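Local coordinates for catechol 2,3-dioxygenase (Rhodococcus sp., PDB 2WL3), which probably catalyses extradiol (meta) ring cleavage of catechols with molecular oxygen at a mononuclear, non-haem iron site, at residues C[15-20]-C[54-59]; C[47-52]-C[121-126]; C[145-150]-C[211-216]; C[245-250]-C[261-266]. All coordinates share one frame; numbering follows the deposited sequence.

Interaction 1 (C[15-20]-C[54-59])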
# COMPACT_ATOMS: atom_id res chain seq x y z
N SER C 15 -16.16 18.37 -44.80
CA SER C 15 -16.71 18.34 -46.17
C SER C 15 -16.86 16.92 -46.71
O SER C 15 -17.47 16.71 -47.78
CB SER C 15 -15.83 19.17 -47.11
OG SER C 15 -14.49 18.70 -47.09
N ASN C 16 -16.32 15.95 -45.98
CA ASN C 16 -16.31 14.55 -46.39
C ASN C 16 -16.44 13.60 -45.18
O ASN C 16 -15.42 13.21 -44.59
CB ASN C 16 -15.03 14.27 -47.18
CG ASN C 16 -14.97 12.87 -47.77
OD1 ASN C 16 -15.86 12.04 -47.57
ND2 ASN C 16 -13.91 12.60 -48.50
N LEU C 17 -17.67 13.25 -44.82
CA LEU C 17 -17.94 12.32 -43.72
C LEU C 17 -17.26 10.96 -43.84
O LEU C 17 -16.69 10.47 -42.88
CB LEU C 17 -19.45 12.09 -43.52
CG LEU C 17 -20.24 13.11 -42.70
CD1 LEU C 17 -21.67 12.63 -42.46
CD2 LEU C 17 -19.55 13.47 -41.35
N ASP C 18 -17.31 10.36 -45.03
CA ASP C 18 -16.76 9.03 -45.24
C ASP C 18 -15.28 8.94 -44.93
O ASP C 18 -14.83 7.97 -44.32
CB ASP C 18 -17.03 8.55 -46.67
CG ASP C 18 -18.37 7.89 -46.80
OD1 ASP C 18 -19.37 8.50 -46.35
OD2 ASP C 18 -18.43 6.77 -47.36
N ALA C 19 -14.51 9.92 -45.38
CA ALA C 19 -13.09 9.95 -45.09
C ALA C 19 -12.90 10.02 -43.58
O ALA C 19 -12.08 9.29 -43.01
CB ALA C 19 -12.44 11.13 -45.78
N TRP C 20 -13.69 10.87 -42.92
CA TRP C 20 -13.57 11.03 -41.47
C TRP C 20 -13.85 9.73 -40.72
O TRP C 20 -13.09 9.35 -39.83
CB TRP C 20 -14.44 12.18 -40.96
CG TRP C 20 -13.66 13.44 -40.90
CD1 TRP C 20 -13.64 14.44 -41.83
CD2 TRP C 20 -12.74 13.83 -39.88
NE1 TRP C 20 -12.78 15.44 -41.44
CE2 TRP C 20 -12.22 15.09 -40.24
CE3 TRP C 20 -12.32 13.24 -38.69
CZ2 TRP C 20 -11.30 15.77 -39.45
CZ3 TRP C 20 -11.40 13.91 -37.90
CH2 TRP C 20 -10.89 15.16 -38.28
N LEU C 54 -19.41 15.94 -35.79
CA LEU C 54 -19.00 16.21 -37.17
C LEU C 54 -20.18 16.73 -37.99
O LEU C 54 -21.04 15.97 -38.40
CB LEU C 54 -18.39 14.95 -37.81
CG LEU C 54 -17.10 14.32 -37.23
CD1 LEU C 54 -16.73 13.08 -38.02
CD2 LEU C 54 -15.91 15.30 -37.21
N HIS C 55 -20.20 18.05 -38.20
CA HIS C 55 -21.23 18.73 -39.01
C HIS C 55 -20.83 18.74 -40.48
O HIS C 55 -19.85 19.40 -40.86
CB HIS C 55 -21.45 20.16 -38.52
CG HIS C 55 -21.93 20.26 -37.11
ND1 HIS C 55 -23.26 20.40 -36.78
CD2 HIS C 55 -21.26 20.21 -35.93
CE1 HIS C 55 -23.39 20.45 -35.47
NE2 HIS C 55 -22.19 20.33 -34.93
N ALA C 56 -21.57 18.01 -41.30
CA ALA C 56 -21.25 17.89 -42.73
C ALA C 56 -21.74 19.10 -43.51
O ALA C 56 -22.66 19.00 -44.31
CB ALA C 56 -21.84 16.59 -43.31
N ASP C 57 -21.11 20.25 -43.28
CA ASP C 57 -21.59 21.51 -43.83
C ASP C 57 -20.80 22.01 -45.04
O ASP C 57 -21.23 22.97 -45.70
CB ASP C 57 -21.65 22.59 -42.73
CG ASP C 57 -20.29 22.85 -42.08
OD1 ASP C 57 -19.24 22.53 -42.69
OD2 ASP C 57 -20.27 23.41 -40.95
N GLY C 58 -19.65 21.40 -45.33
CA GLY C 58 -18.83 21.79 -46.48
C GLY C 58 -17.50 22.46 -46.16
O GLY C 58 -16.58 22.44 -46.98
N SER C 59 -17.40 23.06 -44.97
CA SER C 59 -16.16 23.71 -44.53
C SER C 59 -15.27 22.70 -43.82
O SER C 59 -15.73 21.65 -43.40
CB SER C 59 -16.45 24.87 -43.59
OG SER C 59 -16.64 26.08 -44.32
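L54, S15 and L17 carry most of this contact, in which the first helix of a βαβββ module of the vicinal oxygen chelate fold rests its start against strand 52-55 and the turn that follows it. The L17 and L54 side chains slide past each other in opposite directions: L17 CD2 lies 4.0 Å from L54 CB, while CG of L17 reaches the methyl of A56 at 3.9 Å. The isobutyl group of L54 reaches on toward W20 of the helix, its CG anti to the carbonyl carbon (chi1 -62°), which brings CD1 to 3.8 Å from W20 CB and sets CD2 over one face of the indole. W20 itself donates through NE1 to S258 and meets the ring of W262 edge-to-face, two links from the helix to the C-terminal half. The outer margin is polar and exposed. There, N16 occupies the N-cap and accepts weakly from A19 N, and D57 OD1 closes an Asx turn by accepting from S59 N at 3.0 Å. S15 turns its hydroxyl to D60, and its CB approaches the backbone of the turn, 3.4 Å from G58 O.

Interaction 2 (C[47-52]-C[121-126])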
# COMPACT_ATOMS: atom_id res chain seq x y z
N ARG C 47 -17.47 6.57 -22.30
CA ARG C 47 -18.89 6.47 -21.88
C ARG C 47 -19.79 7.59 -22.37
O ARG C 47 -21.00 7.40 -22.45
CB ARG C 47 -19.03 6.44 -20.35
CG ARG C 47 -18.39 5.28 -19.62
CD ARG C 47 -18.39 5.51 -18.08
NE ARG C 47 -18.23 6.92 -17.73
CZ ARG C 47 -19.08 7.62 -16.98
NH1 ARG C 47 -20.17 7.05 -16.47
NH2 ARG C 47 -18.84 8.91 -16.73
N TRP C 48 -19.22 8.76 -22.63
CA TRP C 48 -20.05 9.89 -23.06
C TRP C 48 -20.66 9.53 -24.39
O TRP C 48 -20.01 8.86 -25.21
CB TRP C 48 -19.24 11.17 -23.27
CG TRP C 48 -18.72 11.83 -22.06
CD1 TRP C 48 -18.37 11.23 -20.88
CD2 TRP C 48 -18.43 13.22 -21.90
NE1 TRP C 48 -17.90 12.15 -20.00
CE2 TRP C 48 -17.93 13.39 -20.59
CE3 TRP C 48 -18.57 14.34 -22.72
CZ2 TRP C 48 -17.52 14.63 -20.10
CZ3 TRP C 48 -18.17 15.58 -22.23
CH2 TRP C 48 -17.66 15.72 -20.92
N HIS C 49 -21.91 9.95 -24.60
CA HIS C 49 -22.51 9.82 -25.91
C HIS C 49 -21.50 10.19 -26.99
O HIS C 49 -21.43 9.51 -28.03
CB HIS C 49 -23.76 10.67 -26.05
CG HIS C 49 -24.34 10.65 -27.43
ND1 HIS C 49 -24.11 11.65 -28.35
CD2 HIS C 49 -25.13 9.74 -28.06
CE1 HIS C 49 -24.73 11.36 -29.48
NE2 HIS C 49 -25.36 10.21 -29.33
N HIS C 50 -20.71 11.25 -26.76
CA HIS C 50 -19.67 11.62 -27.74
C HIS C 50 -18.68 12.63 -27.20
O HIS C 50 -18.96 13.36 -26.25
CB HIS C 50 -20.32 12.21 -29.01
CG HIS C 50 -20.81 13.61 -28.81
ND1 HIS C 50 -22.05 13.89 -28.27
CD2 HIS C 50 -20.21 14.81 -29.00
CE1 HIS C 50 -22.20 15.20 -28.16
NE2 HIS C 50 -21.10 15.78 -28.61
N ARG C 51 -17.52 12.70 -27.86
CA ARG C 51 -16.55 13.76 -27.62
C ARG C 51 -16.44 14.70 -28.82
O ARG C 51 -16.05 15.84 -28.66
CB ARG C 51 -15.15 13.21 -27.32
CG ARG C 51 -15.03 12.18 -26.20
CD ARG C 51 -15.83 12.49 -24.95
NE ARG C 51 -15.32 13.59 -24.16
CZ ARG C 51 -14.95 13.52 -22.89
NH1 ARG C 51 -15.02 12.39 -22.20
NH2 ARG C 51 -14.50 14.60 -22.28
N ILE C 52 -16.73 14.21 -30.03
CA ILE C 52 -16.58 15.05 -31.22
C ILE C 52 -17.82 14.98 -32.09
O ILE C 52 -18.34 13.89 -32.37
CB ILE C 52 -15.31 14.67 -32.07
CG1 ILE C 52 -14.05 14.60 -31.20
CG2 ILE C 52 -15.07 15.68 -33.19
CD1 ILE C 52 -12.79 14.05 -31.97
N GLY C 121 -23.30 18.53 -17.31
CA GLY C 121 -24.22 17.40 -17.53
C GLY C 121 -24.21 16.76 -18.91
O GLY C 121 -25.25 16.65 -19.56
N PRO C 122 -23.04 16.28 -19.36
CA PRO C 122 -23.05 15.59 -20.65
C PRO C 122 -23.88 14.30 -20.61
O PRO C 122 -24.02 13.68 -19.54
CB PRO C 122 -21.57 15.26 -20.87
CG PRO C 122 -20.99 15.12 -19.48
CD PRO C 122 -21.76 16.14 -18.65
N GLN C 123 -24.45 13.93 -21.76
CA GLN C 123 -25.09 12.63 -21.96
C GLN C 123 -24.04 11.52 -21.93
O GLN C 123 -22.99 11.62 -22.58
CB GLN C 123 -25.83 12.57 -23.29
CG GLN C 123 -26.85 11.42 -23.38
CD GLN C 123 -27.31 11.12 -24.80
OE1 GLN C 123 -27.57 12.03 -25.58
NE2 GLN C 123 -27.43 9.85 -25.13
N VAL C 124 -24.34 10.49 -21.15
CA VAL C 124 -23.48 9.33 -20.95
C VAL C 124 -24.33 8.09 -21.27
O VAL C 124 -25.42 7.90 -20.71
CB VAL C 124 -22.93 9.29 -19.50
CG1 VAL C 124 -22.10 8.03 -19.25
CG2 VAL C 124 -22.08 10.53 -19.21
N ASP C 125 -23.84 7.28 -22.20
CA ASP C 125 -24.51 6.05 -22.58
C ASP C 125 -23.88 4.87 -21.86
O ASP C 125 -23.05 4.17 -22.42
CB ASP C 125 -24.39 5.83 -24.09
CG ASP C 125 -25.03 6.93 -24.90
OD1 ASP C 125 -25.55 7.92 -24.32
OD2 ASP C 125 -25.03 6.81 -26.15
N THR C 126 -24.27 4.65 -20.60
CA THR C 126 -23.70 3.57 -19.80
C THR C 126 -24.40 2.24 -20.01
O THR C 126 -24.11 1.26 -19.32
CB THR C 126 -23.71 3.88 -18.27
OG1 THR C 126 -25.04 4.17 -17.85
CG2 THR C 126 -22.81 5.05 -17.94
O HOH W 1 -21.79 13.19 -24.57
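P122 sets its CG over one face of the W48 indole, a compact example of how proline pairs with tryptophan: this carbon stands 3.6 Å from the centroid of the six-membered ring, 12° off the normal, in a CH-pi contact. The opposite face of the same indole carries the guanidinium of R51, with NH1 3.4 Å above the plane, so the ring is clamped between a pyrrolidine and a cation. R51 is itself held by salt bridges to D46 and E6. Next to this sandwich the two loops join as a single beta bridge between W48 and V124. H49 N donates to Q123 O at 2.8 Å, from well above the carbonyl plane, whereas D125 N meets R47 O at 2.9 Å nearly head-on to the carbonyl (C=O...N 169°). The bridge ties the loop between strands 40-44 and 52-55 to the segment leaving strand 115-120, within the N-terminal half of this two-part extradiol dioxygenase fold. H49 adds a polar layer: OE1 of Q123 sits over one face of its imidazole, D125 OD2 comes to the edge 3.5 Å from H49 CD2, and ND1 shares a hydrogen bond with H50 ND1. In contrast to this buried part, the outer, partly exposed side is formed by R47, whose chain bends at chi3 (-34°) and lays its guanidinium face over V124 CG1. Beyond this methyl, R47 NH2 forms a salt bridge with E276 of a second subunit, and T126 OG1 bonds to S245 of that subunit.

Interaction 3 (C[145-150]-C[211-216]). With FE (Fe (III) ion), chain K.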
# COMPACT_ATOMS: atom_id res chain seq x y z
N GLN C 145 -10.08 14.39 -17.54
CA GLN C 145 -9.00 15.04 -18.28
C GLN C 145 -9.50 15.61 -19.60
O GLN C 145 -8.78 16.35 -20.28
CB GLN C 145 -7.88 14.04 -18.56
CG GLN C 145 -7.16 13.52 -17.33
CD GLN C 145 -5.73 13.09 -17.63
OE1 GLN C 145 -5.18 13.39 -18.69
NE2 GLN C 145 -5.12 12.39 -16.68
N GLY C 146 -10.71 15.26 -19.98
CA GLY C 146 -11.29 15.74 -21.23
C GLY C 146 -10.80 14.94 -22.42
O GLY C 146 -10.08 13.94 -22.27
N LEU C 147 -11.20 15.38 -23.61
CA LEU C 147 -10.93 14.65 -24.84
C LEU C 147 -9.45 14.60 -25.22
O LEU C 147 -8.98 13.59 -25.75
CB LEU C 147 -11.78 15.22 -25.99
CG LEU C 147 -11.48 16.60 -26.55
CD1 LEU C 147 -10.67 16.46 -27.83
CD2 LEU C 147 -12.78 17.29 -26.85
N GLY C 148 -8.73 15.68 -24.92
CA GLY C 148 -7.32 15.80 -25.23
C GLY C 148 -6.94 17.26 -25.10
O GLY C 148 -7.54 17.98 -24.30
N HIS C 149 -5.95 17.69 -25.86
CA HIS C 149 -5.62 19.12 -25.92
C HIS C 149 -5.58 19.64 -27.35
O HIS C 149 -5.28 18.91 -28.29
CB HIS C 149 -4.34 19.44 -25.15
CG HIS C 149 -3.08 18.94 -25.80
ND1 HIS C 149 -2.21 18.08 -25.16
CD2 HIS C 149 -2.51 19.22 -26.99
CE1 HIS C 149 -1.18 17.83 -25.95
NE2 HIS C 149 -1.34 18.51 -27.07
N ILE C 150 -5.87 20.93 -27.50
CA ILE C 150 -5.95 21.55 -28.82
C ILE C 150 -5.05 22.78 -28.92
O ILE C 150 -4.75 23.41 -27.92
CB ILE C 150 -7.40 21.97 -29.12
CG1 ILE C 150 -7.98 22.76 -27.94
CG2 ILE C 150 -8.27 20.73 -29.40
CD1 ILE C 150 -9.33 23.34 -28.22
N ASN C 211 -5.26 24.19 -35.03
CA ASN C 211 -4.00 23.71 -35.63
C ASN C 211 -3.86 22.21 -35.48
O ASN C 211 -3.60 21.49 -36.46
CB ASN C 211 -2.78 24.35 -34.96
CG ASN C 211 -1.48 23.90 -35.59
OD1 ASN C 211 -1.24 24.13 -36.78
ND2 ASN C 211 -0.61 23.27 -34.79
N HIS C 212 -3.98 21.74 -34.24
CA HIS C 212 -3.91 20.33 -33.97
C HIS C 212 -4.78 19.91 -32.80
O HIS C 212 -5.28 20.75 -32.03
CB HIS C 212 -2.46 19.85 -33.82
CG HIS C 212 -1.93 19.88 -32.43
ND1 HIS C 212 -1.03 20.83 -31.99
CD2 HIS C 212 -2.13 19.04 -31.38
CE1 HIS C 212 -0.72 20.59 -30.73
NE2 HIS C 212 -1.37 19.52 -30.33
N LEU C 213 -4.98 18.60 -32.70
CA LEU C 213 -5.65 17.97 -31.58
C LEU C 213 -4.80 16.78 -31.12
O LEU C 213 -4.37 15.97 -31.93
CB LEU C 213 -7.06 17.51 -31.98
CG LEU C 213 -7.81 16.51 -31.09
CD1 LEU C 213 -8.06 17.06 -29.69
CD2 LEU C 213 -9.14 16.05 -31.73
N MSE C 214 -4.57 16.70 -29.82
CA MSE C 214 -3.92 15.55 -29.22
C MSE C 214 -4.96 14.66 -28.59
O MSE C 214 -5.84 15.11 -27.84
CB MSE C 214 -2.91 16.00 -28.16
CG MSE C 214 -1.96 14.93 -27.65
SE MSE C 214 -2.58 13.85 -26.13
CE MSE C 214 -3.48 15.19 -25.04
N ILE C 215 -4.87 13.38 -28.92
CA ILE C 215 -5.65 12.36 -28.23
C ILE C 215 -4.66 11.36 -27.62
O ILE C 215 -3.56 11.19 -28.15
CB ILE C 215 -6.70 11.73 -29.14
CG1 ILE C 215 -6.06 11.28 -30.46
CG2 ILE C 215 -7.82 12.74 -29.42
CD1 ILE C 215 -7.00 10.59 -31.42
N GLU C 216 -5.01 10.76 -26.50
CA GLU C 216 -4.08 9.91 -25.76
C GLU C 216 -4.65 8.50 -25.56
O GLU C 216 -5.80 8.34 -25.16
CB GLU C 216 -3.73 10.57 -24.42
CG GLU C 216 -2.64 9.89 -23.63
CD GLU C 216 -2.46 10.48 -22.24
OE1 GLU C 216 -3.15 11.47 -21.91
OE2 GLU C 216 -1.62 9.94 -21.47
FE FE K . 0.16 18.88 -28.68
O HOH W 2 -2.99 12.69 -19.73
O HOH W 3 -7.36 11.57 -25.02
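H149 and H212 bring their imidazole edges to one iron(III) ion, a worked case of two strands sharing a metal. Their planes stand 79° apart and meet rim to rim; NE2 of H149 binds the iron at 2.2 Å and NE2 of H212 at 2.3 Å. The two nitrogens are 3.4 Å from each other, brought together by the shared metal rather than by any hydrogen bond. CG of H149 sits between its backbone N and carbonyl carbon (chi1 71°), a torsion that swings the ring across the neighbouring strand, where the selenomethionine M214 supports it from one face. CB of M214 lies 3.3 Å from the ring centroid, and the chain then bends at chi2 and chi3 to bring CE back toward ND1. H197 stacks on the H149 ring as well. With E263 these histidines complete the facial two-histidine, one-carboxylate triad of extradiol dioxygenases, carried on adjacent strands of the C-terminal vicinal oxygen chelate domain. Antiparallel pairing holds the strands in place: M214 N gives an almost straight bond to H149 O at 2.8 Å, while the return bond from H149 N is long and bent. G148 CA passes only 3.1 Å from M214 O. On the other face of the sheet, CD1 of L213 packs against I150 CG2 at 3.7 Å; it also meets L147 CD1, more closely than is usual for two methyls, so the detail of that touch is doubtful. Toward the end of the contact, a water links L147 O to E216 N.

Interaction 4 (C[245-250]-C[261-266]). With FE (Fe (III) ion), chain K.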
# COMPACT_ATOMS: atom_id res chain seq x y z
N SER C 245 9.09 18.76 -24.27
CA SER C 245 9.61 19.07 -22.94
C SER C 245 8.50 19.25 -21.90
O SER C 245 8.64 18.86 -20.74
CB SER C 245 10.47 20.34 -22.99
OG SER C 245 11.79 20.05 -23.40
N ASN C 246 7.39 19.85 -22.33
CA ASN C 246 6.32 20.21 -21.41
C ASN C 246 5.46 19.03 -20.95
O ASN C 246 5.53 18.63 -19.79
CB ASN C 246 5.48 21.39 -21.95
CG ASN C 246 4.85 21.13 -23.32
OD1 ASN C 246 5.17 20.16 -24.00
ND2 ASN C 246 3.96 22.02 -23.73
N ASP C 247 4.68 18.46 -21.87
CA ASP C 247 3.79 17.34 -21.54
C ASP C 247 4.54 16.02 -21.37
O ASP C 247 3.98 15.06 -20.85
CB ASP C 247 2.68 17.20 -22.59
CG ASP C 247 3.22 17.07 -24.00
OD1 ASP C 247 4.45 16.89 -24.20
OD2 ASP C 247 2.39 17.15 -24.93
N GLU C 248 5.80 16.00 -21.81
CA GLU C 248 6.64 14.79 -21.81
C GLU C 248 5.89 13.55 -22.31
O GLU C 248 6.02 12.46 -21.74
CB GLU C 248 7.26 14.54 -20.42
CG GLU C 248 8.36 15.54 -20.05
CD GLU C 248 8.74 15.48 -18.58
OE1 GLU C 248 8.73 14.37 -18.00
OE2 GLU C 248 9.06 16.54 -18.00
N ALA C 249 5.09 13.74 -23.36
CA ALA C 249 4.29 12.67 -23.93
C ALA C 249 4.99 12.07 -25.13
O ALA C 249 5.74 12.76 -25.82
CB ALA C 249 2.91 13.19 -24.31
N LEU C 250 4.76 10.78 -25.38
CA LEU C 250 5.18 10.14 -26.63
C LEU C 250 4.07 10.18 -27.70
O LEU C 250 3.05 9.50 -27.58
CB LEU C 250 5.64 8.71 -26.37
CG LEU C 250 6.32 8.07 -27.58
CD1 LEU C 250 7.78 8.54 -27.66
CD2 LEU C 250 6.24 6.56 -27.51
N LEU C 261 -4.07 18.86 -38.29
CA LEU C 261 -3.29 17.77 -37.65
C LEU C 261 -3.92 17.14 -36.42
O LEU C 261 -4.38 17.82 -35.51
CB LEU C 261 -1.90 18.26 -37.26
CG LEU C 261 -1.01 18.90 -38.31
CD1 LEU C 261 0.26 19.46 -37.63
CD2 LEU C 261 -0.69 17.92 -39.44
N TRP C 262 -3.92 15.81 -36.41
CA TRP C 262 -4.14 15.05 -35.20
C TRP C 262 -2.79 14.52 -34.67
O TRP C 262 -1.92 14.13 -35.44
CB TRP C 262 -5.14 13.93 -35.46
CG TRP C 262 -6.56 14.40 -35.35
CD1 TRP C 262 -7.00 15.67 -35.50
CD2 TRP C 262 -7.72 13.60 -35.06
NE1 TRP C 262 -8.35 15.73 -35.32
CE2 TRP C 262 -8.82 14.47 -35.06
CE3 TRP C 262 -7.93 12.24 -34.81
CZ2 TRP C 262 -10.12 14.03 -34.80
CZ3 TRP C 262 -9.22 11.80 -34.57
CH2 TRP C 262 -10.30 12.69 -34.56
N GLU C 263 -2.63 14.56 -33.36
CA GLU C 263 -1.42 14.08 -32.70
C GLU C 263 -1.79 12.93 -31.74
O GLU C 263 -2.01 13.17 -30.57
CB GLU C 263 -0.79 15.27 -31.93
CG GLU C 263 0.41 14.95 -31.01
CD GLU C 263 0.69 16.04 -29.97
OE1 GLU C 263 -0.07 17.04 -29.91
OE2 GLU C 263 1.67 15.91 -29.19
N PRO C 264 -1.90 11.69 -32.25
CA PRO C 264 -2.11 10.59 -31.31
C PRO C 264 -0.91 10.38 -30.39
O PRO C 264 0.23 10.47 -30.82
CB PRO C 264 -2.32 9.37 -32.22
CG PRO C 264 -2.01 9.81 -33.59
CD PRO C 264 -2.17 11.28 -33.64
N GLY C 265 -1.18 10.11 -29.11
CA GLY C 265 -0.09 10.02 -28.14
C GLY C 265 -0.28 9.02 -27.03
O GLY C 265 -1.35 8.47 -26.84
N TRP C 266 0.78 8.79 -26.28
CA TRP C 266 0.73 7.92 -25.11
C TRP C 266 1.63 8.49 -24.00
O TRP C 266 2.69 9.05 -24.28
CB TRP C 266 1.14 6.50 -25.49
CG TRP C 266 1.26 5.59 -24.30
CD1 TRP C 266 0.25 4.92 -23.68
CD2 TRP C 266 2.46 5.26 -23.57
NE1 TRP C 266 0.73 4.20 -22.62
CE2 TRP C 266 2.09 4.39 -22.53
CE3 TRP C 266 3.80 5.62 -23.71
CZ2 TRP C 266 3.02 3.86 -21.63
CZ3 TRP C 266 4.74 5.10 -22.80
CH2 TRP C 266 4.33 4.23 -21.77
FE FE K . 0.16 18.88 -28.68
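L250 and W266 form an antiparallel hydrogen-bonded pair that joins the open end of a beta hairpin in the C-terminal vicinal oxygen chelate domain, where strand 250-255 begins and strand 261-266 ends. Backbone bonds come first. L250 N donates to W266 O at 2.9 Å, and W266 N returns a bond to L250 O at 2.7 Å, its donor tilted 24° from the carbonyl plane. Apolar contact is slighter: both side chains leave on the same face of the sheet, and L250 CB comes to the edge of the indole, 4.5 Å from W266 CE3. The leucine and tryptophan are further packed by L220 of helix 220-232, while W266 also meets W266 of another subunit. Acidic groups gather at the other end, where the loop before the strand brings D247 close to the iron ligand E263. The two carboxylates come near one another without touching, OD2 of D247 and OE2 of E263 being 4.5 Å apart, a closeness that may raise the negative potential beside the metal. Within the loop D247 OD1 accepts weakly from A249 N, which may help to orient the carboxylate. Metal binding completes the account. The E263 chain runs extended beyond CG, with CG anti to the backbone N (chi1 173°), and so projects straight from the strand; OE2 bonds to T251, while OE1 holds the iron(III) ion at 2.2 Å.

Interactions 3 and 4, both buried, belong to one sheet, whose neighbouring strands 210-217 and 261-266 lie side by side, and together they furnish all three protein ligands of the iron; their centres are about 9 Å apart. Interaction 3 lies near the centre of the chain, touched by no other subunit. Interactions 1 and 2 lie in the N-terminal half, flanking strand 52-55, with alternating segments along the chain. Interaction 1 is partly exposed and apolar at its inner side, whereas interaction 2 is buried and leans on a neighbouring subunit, as interaction 4 meets a different one through W266. Packing contacts join the halves: W20 and I52 both touch W262, and R51 packs on G146.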